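Local coordinates for protein LbaCas13a H328A (C2c2) (Lachnospiraceae bacterium NK4A179, PDB 5WLH) that binds a CRISPR guide RNA and, as an RNA-targeting Cas13a nuclease, probably cleaves target RNA at adenosines, at residues K187-V195 against F222-F230; E158-I169 against K201-L209. All coordinates share one frame; numbering follows the deposited sequence.

How the contacts relate
From the N terminus the chain first runs through helix 158-166, whose segment 158-169 is met later by 201-209; contact 2 therefore closes a loop of 31 intervening residues. Within that loop lies 187-195, which meets 222-230 only after 201-209 has passed, so contact 1 closes a second loop, of 26 residues, and the two closures cross rather than nest. Helix 193-206 serves both: its first turn belongs to contact 1 and its last turns to contact 2. The centres are about 17 Å apart, and Phe222 and Ile223 bridge them, packing on Leu202, Phe161 and Glu158. Together the two contacts tie helices 158-166, 193-206 and 218-230 into one helical cluster, which reaches the guide RNA through contact 1.

Contact 1 of 2, residues K187-V195 against F222-F230; sequences KKSLCRERV and FIDYVLEDF. With nucleotides of chain B.
Asp229 OD2 is gripped by two hydroxyls: Ser189 OG donates a bond of 2.7 Å to it, on the syn side but tilted well out of the carboxylate plane, and Tyr69 OH hydrogen-bonds to it from an N-terminal loop. The Lys187 chain, bent at its third and fourth torsions, leaves NZ 4.0 Å from Asp229 OD2, beyond a salt bridge but near enough that its charge would probably favour the ionised acid. One turn earlier in the helix, Tyr225 extends its ring across the gap, with CG opposite the backbone N (chi1 -167°). Val195 CG2 makes a CH-pi contact over one ring face, 3.9 Å from the centroid, while Leu190 CD2 meets the ring edge 3.7 Å from Tyr225 CD2. Ser189 O also lies by this edge, 3.4 Å from Tyr225 CE2; the contact buries it and it has no polar partner in the model. At the far end of the ring, Tyr225 OH sits over one face of the Arg192 guanidinium, at angles too poor for a hydrogen bond with Arg192, the two planes 39° apart. The base of A20 of chain B covers the opposite face, its N7 3.6 Å above the guanidinium plane. Arg192 NH2 bonds almost linearly to OP2 of A20 of chain B, although the modelled length is doubtfully short, and NH1 forms a salt bridge to another RNA phosphate. Arg192 thus couples the N-cap of helix 193-206 to the guide RNA. Toward the start of segment 222-230, Val195 CG1 rests 3.8 Å from Phe222 CD1. Helix 218-230 is backed by helix 103-107, against which Val226 and Phe230 pack, and by helix 115-130, whose Arg129 forms a salt bridge with Glu228.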
# COMPACT_ATOMS: atom_id res chain seq x y z
N LYS A 187 27.82 19.07 -4.36
CA LYS A 187 26.54 19.11 -5.05
C LYS A 187 26.32 17.85 -5.88
O LYS A 187 27.22 17.38 -6.58
CB LYS A 187 26.46 20.35 -5.94
CG LYS A 187 25.20 21.16 -5.75
CD LYS A 187 25.20 22.39 -6.62
CE LYS A 187 24.54 22.14 -7.95
NZ LYS A 187 23.08 21.92 -7.82
N LYS A 188 25.09 17.32 -5.82
CA LYS A 188 24.78 16.03 -6.43
C LYS A 188 25.00 16.06 -7.94
O LYS A 188 25.50 15.09 -8.52
CB LYS A 188 23.33 15.63 -6.11
CG LYS A 188 22.98 15.37 -4.60
CD LYS A 188 23.03 16.64 -3.69
CE LYS A 188 22.37 17.85 -4.35
NZ LYS A 188 22.77 19.12 -3.71
N SER A 189 24.63 17.17 -8.60
CA SER A 189 24.82 17.29 -10.04
C SER A 189 26.29 17.30 -10.43
O SER A 189 26.61 17.10 -11.61
CB SER A 189 24.14 18.57 -10.54
OG SER A 189 24.59 19.69 -9.78
N LEU A 190 27.19 17.53 -9.48
CA LEU A 190 28.63 17.51 -9.75
C LEU A 190 29.27 16.19 -9.36
O LEU A 190 30.49 16.05 -9.50
CB LEU A 190 29.31 18.67 -9.00
CG LEU A 190 28.81 20.07 -9.34
CD1 LEU A 190 29.47 21.09 -8.44
CD2 LEU A 190 29.05 20.41 -10.80
N CYS A 191 28.49 15.23 -8.86
CA CYS A 191 29.01 13.94 -8.39
C CYS A 191 29.11 12.97 -9.56
O CYS A 191 28.34 12.01 -9.70
CB CYS A 191 28.12 13.38 -7.28
SG CYS A 191 28.53 13.94 -5.62
N ARG A 192 30.07 13.26 -10.42
CA ARG A 192 30.50 12.34 -11.48
C ARG A 192 32.01 12.22 -11.36
O ARG A 192 32.67 13.15 -10.90
CB ARG A 192 30.09 12.85 -12.86
CG ARG A 192 28.58 12.97 -13.01
CD ARG A 192 28.18 14.27 -13.66
NE ARG A 192 28.32 14.17 -15.10
CZ ARG A 192 27.31 14.14 -15.96
NH1 ARG A 192 26.05 14.21 -15.54
NH2 ARG A 192 27.57 14.05 -17.25
N GLU A 193 32.54 11.06 -11.75
CA GLU A 193 33.94 10.76 -11.45
C GLU A 193 34.88 11.86 -11.94
O GLU A 193 35.72 12.36 -11.18
CB GLU A 193 34.33 9.42 -12.07
CG GLU A 193 35.77 9.01 -11.78
CD GLU A 193 36.36 8.15 -12.88
OE1 GLU A 193 36.59 8.67 -14.00
OE2 GLU A 193 36.59 6.94 -12.63
N ARG A 194 34.74 12.28 -13.20
CA ARG A 194 35.72 13.21 -13.75
C ARG A 194 35.55 14.61 -13.17
O ARG A 194 36.53 15.35 -13.03
CB ARG A 194 35.62 13.25 -15.28
CG ARG A 194 36.13 11.97 -15.97
CD ARG A 194 36.22 12.17 -17.48
NE ARG A 194 37.32 13.08 -17.81
CZ ARG A 194 38.59 12.70 -17.96
NH1 ARG A 194 38.93 11.42 -17.82
NH2 ARG A 194 39.51 13.60 -18.25
N VAL A 195 34.32 14.97 -12.81
CA VAL A 195 34.08 16.28 -12.21
C VAL A 195 34.65 16.31 -10.81
O VAL A 195 35.30 17.29 -10.41
CB VAL A 195 32.58 16.61 -12.21
CG1 VAL A 195 32.35 17.96 -11.52
CG2 VAL A 195 32.02 16.63 -13.63
N PHE A 222 36.17 20.08 -14.57
CA PHE A 222 35.44 20.68 -13.46
C PHE A 222 34.83 22.03 -13.83
O PHE A 222 33.61 22.17 -13.83
CB PHE A 222 36.33 20.84 -12.22
CG PHE A 222 35.60 21.48 -11.07
CD1 PHE A 222 34.55 20.82 -10.45
CD2 PHE A 222 35.94 22.75 -10.63
CE1 PHE A 222 33.85 21.41 -9.39
CE2 PHE A 222 35.25 23.34 -9.58
CZ PHE A 222 34.21 22.66 -8.97
N ILE A 223 35.66 23.03 -14.14
CA ILE A 223 35.15 24.39 -14.23
C ILE A 223 34.10 24.51 -15.32
O ILE A 223 33.01 25.05 -15.09
CB ILE A 223 36.30 25.38 -14.47
CG1 ILE A 223 37.26 25.38 -13.28
CG2 ILE A 223 35.72 26.77 -14.71
CD1 ILE A 223 38.45 26.33 -13.46
N ASP A 224 34.42 24.01 -16.52
CA ASP A 224 33.48 24.09 -17.62
C ASP A 224 32.19 23.36 -17.29
O ASP A 224 31.11 23.81 -17.66
CB ASP A 224 34.09 23.50 -18.89
CG ASP A 224 35.14 24.41 -19.53
OD1 ASP A 224 35.32 25.57 -19.10
OD2 ASP A 224 35.80 23.94 -20.47
N TYR A 225 32.30 22.23 -16.59
CA TYR A 225 31.10 21.50 -16.20
C TYR A 225 30.28 22.30 -15.21
O TYR A 225 29.05 22.35 -15.31
CB TYR A 225 31.46 20.14 -15.61
CG TYR A 225 30.23 19.27 -15.49
CD1 TYR A 225 29.81 18.49 -16.56
CD2 TYR A 225 29.46 19.27 -14.33
CE1 TYR A 225 28.67 17.73 -16.48
CE2 TYR A 225 28.31 18.51 -14.24
CZ TYR A 225 27.92 17.73 -15.32
OH TYR A 225 26.79 16.96 -15.24
N VAL A 226 30.93 22.92 -14.22
CA VAL A 226 30.21 23.76 -13.26
C VAL A 226 29.40 24.82 -13.98
O VAL A 226 28.24 25.09 -13.63
CB VAL A 226 31.20 24.38 -12.25
CG1 VAL A 226 30.50 25.48 -11.43
CG2 VAL A 226 31.72 23.31 -11.32
N LEU A 227 29.98 25.45 -15.01
CA LEU A 227 29.23 26.46 -15.75
C LEU A 227 28.05 25.85 -16.51
O LEU A 227 26.98 26.45 -16.58
CB LEU A 227 30.14 27.21 -16.70
CG LEU A 227 31.30 27.91 -15.98
CD1 LEU A 227 32.53 27.94 -16.86
CD2 LEU A 227 30.89 29.30 -15.56
N GLU A 228 28.24 24.66 -17.09
CA GLU A 228 27.11 23.96 -17.71
C GLU A 228 26.02 23.65 -16.69
O GLU A 228 24.83 23.71 -17.00
CB GLU A 228 27.57 22.66 -18.37
CG GLU A 228 28.60 22.83 -19.46
CD GLU A 228 29.16 21.50 -19.91
OE1 GLU A 228 28.44 20.48 -19.76
OE2 GLU A 228 30.33 21.46 -20.37
N ASP A 229 26.43 23.31 -15.47
CA ASP A 229 25.49 23.02 -14.40
C ASP A 229 24.81 24.29 -13.90
O ASP A 229 23.59 24.32 -13.71
CB ASP A 229 26.23 22.30 -13.27
CG ASP A 229 25.29 21.75 -12.21
OD1 ASP A 229 24.29 21.11 -12.59
OD2 ASP A 229 25.56 21.95 -11.01
N PHE A 230 25.60 25.34 -13.70
CA PHE A 230 25.07 26.62 -13.21
C PHE A 230 24.00 27.18 -14.13
O PHE A 230 22.99 27.72 -13.67
CB PHE A 230 26.22 27.61 -13.06
CG PHE A 230 25.79 29.01 -12.69
CD1 PHE A 230 25.60 29.37 -11.37
CD2 PHE A 230 25.61 29.98 -13.67
CE1 PHE A 230 25.22 30.66 -11.04
CE2 PHE A 230 25.24 31.27 -13.34
CZ PHE A 230 25.05 31.60 -12.02
P A B 20 24.39 13.78 -19.27
OP1 A B 20 23.41 14.80 -19.71
OP2 A B 20 25.81 14.08 -18.95
O5' A B 20 23.76 13.10 -17.98
C5' A B 20 22.39 12.77 -17.93
C4' A B 20 22.09 11.92 -16.73
O4' A B 20 22.78 10.65 -16.83
C3' A B 20 22.58 12.47 -15.41
O3' A B 20 21.77 13.50 -14.90
C2' A B 20 22.63 11.22 -14.54
O2' A B 20 21.31 10.83 -14.16
C1' A B 20 23.16 10.20 -15.55
N9 A B 20 24.63 10.14 -15.50
C8 A B 20 25.54 10.79 -16.32
N7 A B 20 26.79 10.54 -16.00
C5 A B 20 26.70 9.68 -14.92
C6 A B 20 27.66 9.05 -14.12
N6 A B 20 28.97 9.18 -14.28
N1 A B 20 27.23 8.26 -13.12
C2 A B 20 25.91 8.12 -12.93
N3 A B 20 24.91 8.66 -13.61
C4 A B 20 25.38 9.43 -14.60

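Contact 2 of 2, residues E158-I169 against K201-L209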
# COMPACT_ATOMS: atom_id res chain seq x y z
N GLU A 158 41.28 28.36 -13.51
CA GLU A 158 41.71 27.73 -12.26
C GLU A 158 42.29 28.77 -11.30
O GLU A 158 42.03 28.72 -10.10
CB GLU A 158 42.74 26.64 -12.54
CG GLU A 158 43.24 25.97 -11.28
CD GLU A 158 44.02 24.70 -11.57
OE1 GLU A 158 44.54 24.07 -10.62
OE2 GLU A 158 44.12 24.34 -12.76
N THR A 159 43.08 29.70 -11.83
CA THR A 159 43.68 30.72 -10.98
C THR A 159 42.62 31.49 -10.21
O THR A 159 42.70 31.63 -8.98
CB THR A 159 44.54 31.67 -11.82
OG1 THR A 159 45.61 30.95 -12.44
CG2 THR A 159 45.10 32.78 -10.94
N ASN A 160 41.58 31.97 -10.91
CA ASN A 160 40.54 32.73 -10.23
C ASN A 160 39.72 31.84 -9.29
O ASN A 160 39.34 32.27 -8.20
CB ASN A 160 39.62 33.40 -11.24
CG ASN A 160 38.76 34.46 -10.60
OD1 ASN A 160 39.22 35.19 -9.72
ND2 ASN A 160 37.50 34.52 -11.00
N PHE A 161 39.45 30.60 -9.69
CA PHE A 161 38.75 29.69 -8.79
C PHE A 161 39.57 29.44 -7.53
O PHE A 161 39.03 29.43 -6.41
CB PHE A 161 38.42 28.38 -9.51
CG PHE A 161 37.05 28.36 -10.17
CD1 PHE A 161 36.71 29.31 -11.13
CD2 PHE A 161 36.12 27.38 -9.85
CE1 PHE A 161 35.45 29.29 -11.74
CE2 PHE A 161 34.87 27.35 -10.46
CZ PHE A 161 34.54 28.30 -11.41
N ILE A 162 40.88 29.24 -7.68
CA ILE A 162 41.74 29.03 -6.52
C ILE A 162 41.71 30.25 -5.61
O ILE A 162 41.64 30.14 -4.38
CB ILE A 162 43.17 28.68 -6.97
CG1 ILE A 162 43.25 27.21 -7.41
CG2 ILE A 162 44.20 28.99 -5.86
CD1 ILE A 162 44.57 26.81 -8.03
N ASN A 163 41.73 31.45 -6.21
CA ASN A 163 41.68 32.67 -5.42
C ASN A 163 40.35 32.82 -4.70
O ASN A 163 40.31 33.18 -3.52
CB ASN A 163 41.94 33.89 -6.32
CG ASN A 163 43.37 33.96 -6.80
OD1 ASN A 163 44.27 33.38 -6.20
ND2 ASN A 163 43.58 34.68 -7.90
N ARG A 164 39.24 32.55 -5.39
CA ARG A 164 37.94 32.66 -4.73
C ARG A 164 37.79 31.60 -3.64
O ARG A 164 37.21 31.87 -2.58
CB ARG A 164 36.82 32.56 -5.77
CG ARG A 164 36.80 33.70 -6.77
CD ARG A 164 36.62 35.06 -6.10
NE ARG A 164 35.26 35.26 -5.61
CZ ARG A 164 34.43 36.21 -6.04
NH1 ARG A 164 33.21 36.31 -5.53
NH2 ARG A 164 34.82 37.07 -6.99
N ILE A 165 38.34 30.41 -3.87
CA ILE A 165 38.19 29.31 -2.92
C ILE A 165 38.97 29.59 -1.63
O ILE A 165 38.49 29.29 -0.53
CB ILE A 165 38.63 27.98 -3.57
CG1 ILE A 165 37.55 27.48 -4.53
CG2 ILE A 165 38.93 26.92 -2.52
CD1 ILE A 165 38.05 26.39 -5.47
N LYS A 166 40.17 30.15 -1.74
CA LYS A 166 40.99 30.37 -0.55
C LYS A 166 40.86 31.79 0.01
O LYS A 166 41.50 32.10 1.02
CB LYS A 166 42.46 30.05 -0.84
CG LYS A 166 43.21 31.12 -1.61
CD LYS A 166 44.60 30.63 -2.02
CE LYS A 166 45.47 30.34 -0.81
NZ LYS A 166 46.74 29.66 -1.20
N ASN A 167 40.05 32.64 -0.61
CA ASN A 167 39.94 34.03 -0.17
C ASN A 167 39.32 34.14 1.23
O ASN A 167 39.58 35.11 1.94
CB ASN A 167 39.12 34.84 -1.18
CG ASN A 167 39.18 36.33 -0.92
OD1 ASN A 167 38.25 36.91 -0.36
ND2 ASN A 167 40.28 36.96 -1.33
N ASN A 168 38.50 33.16 1.63
CA ASN A 168 37.89 33.16 2.96
C ASN A 168 38.47 32.08 3.86
O ASN A 168 37.94 31.86 4.96
CB ASN A 168 36.38 32.99 2.86
CG ASN A 168 35.72 34.07 2.02
OD1 ASN A 168 36.33 35.09 1.71
ND2 ASN A 168 34.46 33.84 1.65
N ILE A 169 39.52 31.39 3.44
CA ILE A 169 40.10 30.28 4.19
C ILE A 169 41.46 30.70 4.70
O ILE A 169 42.32 31.14 3.93
CB ILE A 169 40.22 29.01 3.32
CG1 ILE A 169 38.85 28.61 2.76
CG2 ILE A 169 40.82 27.88 4.14
CD1 ILE A 169 37.97 27.87 3.75
N LYS A 201 41.62 17.95 -7.82
CA LYS A 201 42.87 18.49 -8.36
C LYS A 201 42.95 19.99 -8.14
O LYS A 201 44.00 20.52 -7.74
CB LYS A 201 42.96 18.15 -9.85
CG LYS A 201 44.19 18.67 -10.58
CD LYS A 201 44.41 17.82 -11.85
CE LYS A 201 45.60 18.30 -12.67
NZ LYS A 201 45.70 17.58 -13.99
N LEU A 202 41.84 20.68 -8.39
CA LEU A 202 41.77 22.11 -8.15
C LEU A 202 42.01 22.45 -6.68
O LEU A 202 42.77 23.37 -6.36
CB LEU A 202 40.41 22.63 -8.60
CG LEU A 202 40.00 24.03 -8.17
CD1 LEU A 202 40.84 25.02 -8.89
CD2 LEU A 202 38.53 24.25 -8.51
N LEU A 203 41.39 21.70 -5.77
CA LEU A 203 41.54 22.00 -4.34
C LEU A 203 42.95 21.69 -3.85
O LEU A 203 43.48 22.40 -2.99
CB LEU A 203 40.52 21.20 -3.53
CG LEU A 203 39.09 21.71 -3.69
CD1 LEU A 203 38.10 20.71 -3.10
CD2 LEU A 203 38.96 23.08 -3.01
N MET A 204 43.56 20.63 -4.37
CA MET A 204 44.95 20.34 -3.99
C MET A 204 45.89 21.43 -4.49
O MET A 204 46.81 21.84 -3.76
CB MET A 204 45.37 18.97 -4.50
CG MET A 204 44.59 17.81 -3.86
SD MET A 204 45.01 17.45 -2.13
CE MET A 204 46.58 16.59 -2.33
N ASN A 205 45.67 21.91 -5.71
CA ASN A 205 46.45 23.04 -6.21
C ASN A 205 46.17 24.30 -5.39
O ASN A 205 47.09 25.07 -5.09
CB ASN A 205 46.15 23.29 -7.69
CG ASN A 205 46.58 22.12 -8.59
OD1 ASN A 205 47.36 21.26 -8.17
ND2 ASN A 205 46.06 22.08 -9.82
N ALA A 206 44.90 24.52 -5.02
CA ALA A 206 44.56 25.72 -4.26
C ALA A 206 45.29 25.75 -2.92
O ALA A 206 45.73 26.81 -2.47
CB ALA A 206 43.05 25.79 -4.02
N PHE A 207 45.42 24.60 -2.27
CA PHE A 207 46.02 24.54 -0.95
C PHE A 207 47.48 24.08 -1.00
O PHE A 207 48.03 23.68 0.03
CB PHE A 207 45.17 23.65 -0.05
CG PHE A 207 43.83 24.26 0.25
CD1 PHE A 207 43.74 25.40 1.03
CD2 PHE A 207 42.67 23.73 -0.29
CE1 PHE A 207 42.52 25.99 1.29
CE2 PHE A 207 41.44 24.31 -0.02
CZ PHE A 207 41.37 25.44 0.77
N ASP A 208 48.10 24.18 -2.18
CA ASP A 208 49.53 23.92 -2.37
C ASP A 208 49.95 22.56 -1.82
O ASP A 208 50.97 22.42 -1.14
CB ASP A 208 50.37 25.04 -1.77
CG ASP A 208 50.05 26.39 -2.37
OD1 ASP A 208 50.16 26.53 -3.61
OD2 ASP A 208 49.68 27.32 -1.61
N LEU A 209 49.14 21.53 -2.12
CA LEU A 209 49.44 20.16 -1.73
C LEU A 209 49.85 19.38 -2.97
O LEU A 209 49.16 19.46 -3.99
CB LEU A 209 48.22 19.50 -1.06
CG LEU A 209 47.67 20.24 0.17
CD1 LEU A 209 46.41 19.56 0.72
CD2 LEU A 209 48.74 20.37 1.27
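Leu202 fits as a knob into a hole on the surface of helix 158-166 formed by Glu158, Phe161, Ile162 and Ile165, and here the packing is dense. Its two methyls divide the work: CD1 lies 3.5 Å from Glu158 CG and also meets Ile162 CG1, whereas CD2 faces Ile165 CD1 at 3.7 Å and approaches the Phe161 ring obliquely. One turn on, the small Ala206 lets the backbones draw together. Ile162 spreads over it, CG1 lying 3.7 Å from Ala206 CB and CG2, opposite the backbone N, reaching Ala206 CA. The segment axes come within 9.5 Å and cross at -68°, a steep crossing of two helices in the helical N-terminal region. Helix 193-206 then ends in a Schellman motif, with Asp208 in the left-handed C-prime conformation, and the looser, solvent side of the contact lies beside it. Lys166 NZ hydrogen-bonds to Ala206 O at 3.3 Å, lined up with the carbonyl, and holds only a long salt bridge, 3.8 Å, to Asp208 OD2 on the exposed turn. At the other end of the contact, beside Leu202, the extended Glu158 chain brings OE1 within 2.6 Å of Asn205 ND2, whose N-H points at the syn lone pair of Glu158 OE1 in a nearly straight bond (174°). Carboxylate and amide are nearly coplanar there. On the apolar flank, helix 83-96 packs Ile95 against Ile165 and Ile169, the latter poorly ordered, its CG2 touching the edge of the Phe207 ring; helix 103-107 covers Phe161.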